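Local coordinates for DUF5625 domain-containing protein (Sulfurospirillum deleyianum, PDB 3NKG) that is of unknown function, a beta-rich protein of the DUF5625 family whose strands form antiparallel sheets, at residues C93-H105 with K114-N126. Residues are numbered along the deposited sequence; the frame is centred on the assembly and turned at random.
Sequences CDGTVVPIKITIH and KLIADNLYMTKGN. With ACY (acetic acid), chain F; ACY (acetic acid), chain C.
His-105 and Leu-115 meet near the turn of a beta hairpin, where Leu-115 CD1 sits over one face of the imidazole in a CH-pi contact, 3.9 Å from the ring centroid. The same methyl touches Thr-103 CG2. Replacing His-105 by alanine is likely to leave Leu-115 CD1 without its aromatic platform, with the Thr-103 methyl as its main remaining neighbour across the hairpin. Next to it lies a classic beta bulge: Ile-116 N and Ala-117 N both donate to Ile-104 O, the first at 2.8 Å, the second longer. On the His-105 face, chi1 -53° sets Thr-103 OG1 beside its backbone N, where it gives its proton to Asp-118 OD1 at 2.9 Å from above the carboxylate plane, and turns CG2 to Leu-115. Lys-101 lays CE against Asp-118 OD1, but its NZ stays 4.2 Å from that oxygen, too far for a salt bridge. On the other face Ile-102 CD1 packs on Tyr-121 CE1 at 3.7 Å, and the phenol ring also touches Ile-135. At the far end chi1 77° brings Thr-123 OG1 to Val-98 O, in its carbonyl plane at 2.7 Å, while Thr-123 N reaches the same oxygen from above. One water bridges Asp-94 OD2 and Lys-124 NZ; Asp-94 OD1 turns to Tyr-63. Backbone bonds thus set the register; the His-105 face mixes polar and apolar pairs, the Ile-102 face is chiefly apolar.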
# COMPACT_ATOMS: atom_id res chain seq x y z
N CYS A 93 11.00 -12.49 -4.73
CA CYS A 93 11.32 -11.09 -4.40
C CYS A 93 10.24 -10.05 -4.69
O CYS A 93 10.34 -8.90 -4.25
CB CYS A 93 12.67 -10.68 -4.98
SG CYS A 93 13.97 -11.56 -4.07
N ASP A 94 9.19 -10.45 -5.39
CA ASP A 94 8.02 -9.59 -5.48
C ASP A 94 7.26 -9.48 -4.15
O ASP A 94 6.41 -8.63 -4.02
CB ASP A 94 7.07 -10.07 -6.60
CG ASP A 94 7.47 -9.52 -7.97
OD1 ASP A 94 8.37 -8.64 -8.06
OD2 ASP A 94 6.86 -9.95 -8.98
N GLY A 95 7.58 -10.32 -3.17
CA GLY A 95 6.86 -10.31 -1.91
C GLY A 95 5.50 -11.00 -1.96
O GLY A 95 5.15 -11.65 -2.94
N THR A 96 4.73 -10.86 -0.89
CA THR A 96 3.41 -11.44 -0.83
C THR A 96 2.42 -10.56 -1.57
O THR A 96 2.32 -9.36 -1.30
CB THR A 96 2.94 -11.62 0.61
OG1 THR A 96 3.80 -12.57 1.24
CG2 THR A 96 1.49 -12.14 0.66
N VAL A 97 1.72 -11.13 -2.54
CA VAL A 97 0.80 -10.33 -3.33
C VAL A 97 -0.40 -10.06 -2.46
O VAL A 97 -0.94 -10.97 -1.87
CB VAL A 97 0.34 -11.04 -4.62
CG1 VAL A 97 -0.85 -10.29 -5.23
CG2 VAL A 97 1.50 -11.15 -5.62
N VAL A 98 -0.81 -8.79 -2.37
CA VAL A 98 -1.99 -8.43 -1.57
C VAL A 98 -3.05 -7.73 -2.45
O VAL A 98 -2.87 -6.59 -2.86
CB VAL A 98 -1.60 -7.51 -0.39
CG1 VAL A 98 -2.85 -7.07 0.41
CG2 VAL A 98 -0.58 -8.22 0.52
N PRO A 99 -4.14 -8.45 -2.74
CA PRO A 99 -5.22 -7.90 -3.58
C PRO A 99 -6.00 -6.89 -2.78
O PRO A 99 -6.47 -7.22 -1.70
CB PRO A 99 -6.13 -9.12 -3.85
CG PRO A 99 -5.33 -10.34 -3.41
CD PRO A 99 -4.37 -9.86 -2.36
N ILE A 100 -6.12 -5.69 -3.33
CA ILE A 100 -6.81 -4.59 -2.69
C ILE A 100 -7.77 -4.04 -3.74
O ILE A 100 -7.37 -3.75 -4.87
CB ILE A 100 -5.84 -3.46 -2.36
CG1 ILE A 100 -4.79 -3.93 -1.35
CG2 ILE A 100 -6.59 -2.24 -1.82
CD1 ILE A 100 -5.33 -4.13 0.03
N LYS A 101 -9.03 -3.89 -3.37
CA LYS A 101 -9.98 -3.29 -4.27
C LYS A 101 -10.27 -1.87 -3.82
O LYS A 101 -10.71 -1.62 -2.69
CB LYS A 101 -11.27 -4.11 -4.34
CG LYS A 101 -12.27 -3.63 -5.37
CD LYS A 101 -13.44 -4.60 -5.46
CE LYS A 101 -14.74 -3.89 -5.78
NZ LYS A 101 -15.88 -4.85 -5.90
N ILE A 102 -10.01 -0.93 -4.73
CA ILE A 102 -10.29 0.48 -4.47
C ILE A 102 -11.43 0.99 -5.33
O ILE A 102 -11.38 0.91 -6.56
CB ILE A 102 -9.06 1.36 -4.70
CG1 ILE A 102 -7.92 0.94 -3.77
CG2 ILE A 102 -9.38 2.86 -4.47
CD1 ILE A 102 -6.61 1.58 -4.11
N THR A 103 -12.46 1.51 -4.67
CA THR A 103 -13.60 2.13 -5.34
C THR A 103 -13.66 3.61 -4.99
O THR A 103 -13.59 3.97 -3.82
CB THR A 103 -14.91 1.45 -4.93
OG1 THR A 103 -14.79 0.04 -5.14
CG2 THR A 103 -16.07 1.96 -5.76
N ILE A 104 -13.78 4.47 -6.00
CA ILE A 104 -13.84 5.91 -5.75
C ILE A 104 -15.08 6.55 -6.38
O ILE A 104 -15.29 6.44 -7.59
CB ILE A 104 -12.59 6.65 -6.29
CG1 ILE A 104 -11.31 6.03 -5.75
CG2 ILE A 104 -12.63 8.13 -5.90
CD1 ILE A 104 -10.06 6.69 -6.30
N HIS A 105 -15.87 7.22 -5.54
CA HIS A 105 -16.96 8.09 -6.00
C HIS A 105 -16.63 9.56 -5.81
O HIS A 105 -16.09 9.96 -4.78
CB HIS A 105 -18.24 7.80 -5.25
CG HIS A 105 -18.87 6.50 -5.61
ND1 HIS A 105 -18.42 5.29 -5.12
CD2 HIS A 105 -19.92 6.21 -6.41
CE1 HIS A 105 -19.17 4.32 -5.60
NE2 HIS A 105 -20.09 4.85 -6.39
N LYS A 114 -20.90 10.10 -8.13
CA LYS A 114 -20.54 9.57 -9.44
C LYS A 114 -19.41 8.56 -9.24
O LYS A 114 -18.38 8.91 -8.68
CB LYS A 114 -20.05 10.72 -10.33
CG LYS A 114 -19.46 10.28 -11.65
CD LYS A 114 -20.47 9.55 -12.51
CE LYS A 114 -19.89 9.30 -13.90
NZ LYS A 114 -20.78 8.45 -14.74
N LEU A 115 -19.60 7.33 -9.69
CA LEU A 115 -18.52 6.32 -9.62
C LEU A 115 -17.46 6.71 -10.63
O LEU A 115 -17.75 6.80 -11.81
CB LEU A 115 -19.06 4.93 -9.97
CG LEU A 115 -18.08 3.76 -10.05
CD1 LEU A 115 -17.42 3.49 -8.68
CD2 LEU A 115 -18.84 2.51 -10.55
N ILE A 116 -16.24 6.97 -10.21
CA ILE A 116 -15.23 7.25 -11.23
C ILE A 116 -14.12 6.19 -11.35
O ILE A 116 -13.39 6.18 -12.34
CB ILE A 116 -14.59 8.62 -11.05
CG1 ILE A 116 -13.88 8.67 -9.72
CG2 ILE A 116 -15.66 9.73 -11.17
CD1 ILE A 116 -13.10 9.98 -9.51
N ALA A 117 -13.97 5.32 -10.36
CA ALA A 117 -13.01 4.21 -10.47
C ALA A 117 -13.44 3.04 -9.61
O ALA A 117 -13.93 3.23 -8.50
CB ALA A 117 -11.59 4.67 -10.07
N ASP A 118 -13.25 1.82 -10.12
CA ASP A 118 -13.46 0.60 -9.33
C ASP A 118 -12.41 -0.40 -9.80
O ASP A 118 -12.55 -0.98 -10.89
CB ASP A 118 -14.88 0.07 -9.57
CG ASP A 118 -15.23 -1.11 -8.67
OD1 ASP A 118 -14.52 -1.34 -7.66
OD2 ASP A 118 -16.23 -1.81 -8.97
N ASN A 119 -11.33 -0.54 -9.04
CA ASN A 119 -10.15 -1.26 -9.50
C ASN A 119 -9.63 -2.28 -8.48
O ASN A 119 -9.52 -1.98 -7.29
CB ASN A 119 -9.03 -0.26 -9.82
CG ASN A 119 -9.35 0.59 -11.06
OD1 ASN A 119 -9.23 0.13 -12.20
ND2 ASN A 119 -9.75 1.82 -10.84
N LEU A 120 -9.30 -3.47 -8.95
CA LEU A 120 -8.67 -4.48 -8.12
C LEU A 120 -7.17 -4.43 -8.43
O LEU A 120 -6.79 -4.63 -9.58
CB LEU A 120 -9.23 -5.86 -8.45
CG LEU A 120 -8.51 -7.05 -7.80
CD1 LEU A 120 -8.68 -6.98 -6.26
CD2 LEU A 120 -9.05 -8.37 -8.36
N TYR A 121 -6.35 -4.10 -7.42
CA TYR A 121 -4.90 -4.09 -7.59
C TYR A 121 -4.30 -5.32 -6.95
O TYR A 121 -4.52 -5.58 -5.77
CB TYR A 121 -4.27 -2.86 -6.93
CG TYR A 121 -4.77 -1.57 -7.54
CD1 TYR A 121 -5.90 -0.92 -7.01
CD2 TYR A 121 -4.15 -1.03 -8.66
CE1 TYR A 121 -6.38 0.25 -7.59
CE2 TYR A 121 -4.63 0.16 -9.24
CZ TYR A 121 -5.74 0.79 -8.69
OH TYR A 121 -6.22 1.95 -9.26
N MSE A 122 -3.54 -6.08 -7.74
CA MSE A 122 -2.72 -7.16 -7.22
C MSE A 122 -1.39 -6.57 -6.73
O MSE A 122 -0.33 -6.69 -7.38
CB MSE A 122 -2.50 -8.20 -8.32
CG MSE A 122 -3.83 -8.67 -8.94
SE MSE A 122 -5.05 -9.55 -7.64
CE MSE A 122 -3.94 -11.03 -7.37
N THR A 123 -1.43 -5.92 -5.58
CA THR A 123 -0.25 -5.16 -5.14
C THR A 123 0.93 -6.09 -4.83
O THR A 123 0.76 -7.28 -4.43
CB THR A 123 -0.58 -4.31 -3.92
OG1 THR A 123 -0.62 -5.13 -2.75
CG2 THR A 123 -1.94 -3.61 -4.10
N LYS A 124 2.13 -5.56 -5.03
CA LYS A 124 3.33 -6.35 -4.81
C LYS A 124 4.50 -5.40 -4.60
O LYS A 124 4.41 -4.22 -4.91
CB LYS A 124 3.63 -7.22 -6.03
CG LYS A 124 3.70 -6.40 -7.32
CD LYS A 124 4.19 -7.24 -8.49
CE LYS A 124 4.15 -6.40 -9.77
NZ LYS A 124 4.38 -7.23 -10.98
N GLY A 125 5.59 -5.92 -4.08
CA GLY A 125 6.81 -5.15 -4.08
C GLY A 125 6.96 -4.19 -2.93
O GLY A 125 6.12 -4.05 -2.03
N ASN A 126 8.08 -3.50 -2.99
CA ASN A 126 8.58 -2.71 -1.90
C ASN A 126 8.49 -1.24 -2.35
O ASN A 126 9.18 -0.85 -3.28
CB ASN A 126 10.02 -3.17 -1.69
CG ASN A 126 10.69 -2.51 -0.54
OD1 ASN A 126 10.90 -1.30 -0.54
ND2 ASN A 126 11.05 -3.30 0.47
C ACY F . -22.95 5.64 -14.45
O ACY F . -22.88 6.87 -14.74
OXT ACY F . -21.97 4.93 -14.10
CH3 ACY F . -24.29 4.98 -14.51
C ACY C . 12.01 -1.28 4.03
O ACY C . 11.94 -1.76 2.86
OXT ACY C . 11.86 -0.07 4.39
CH3 ACY C . 12.31 -2.27 5.10
O HOH W 1 6.43 -8.84 -11.75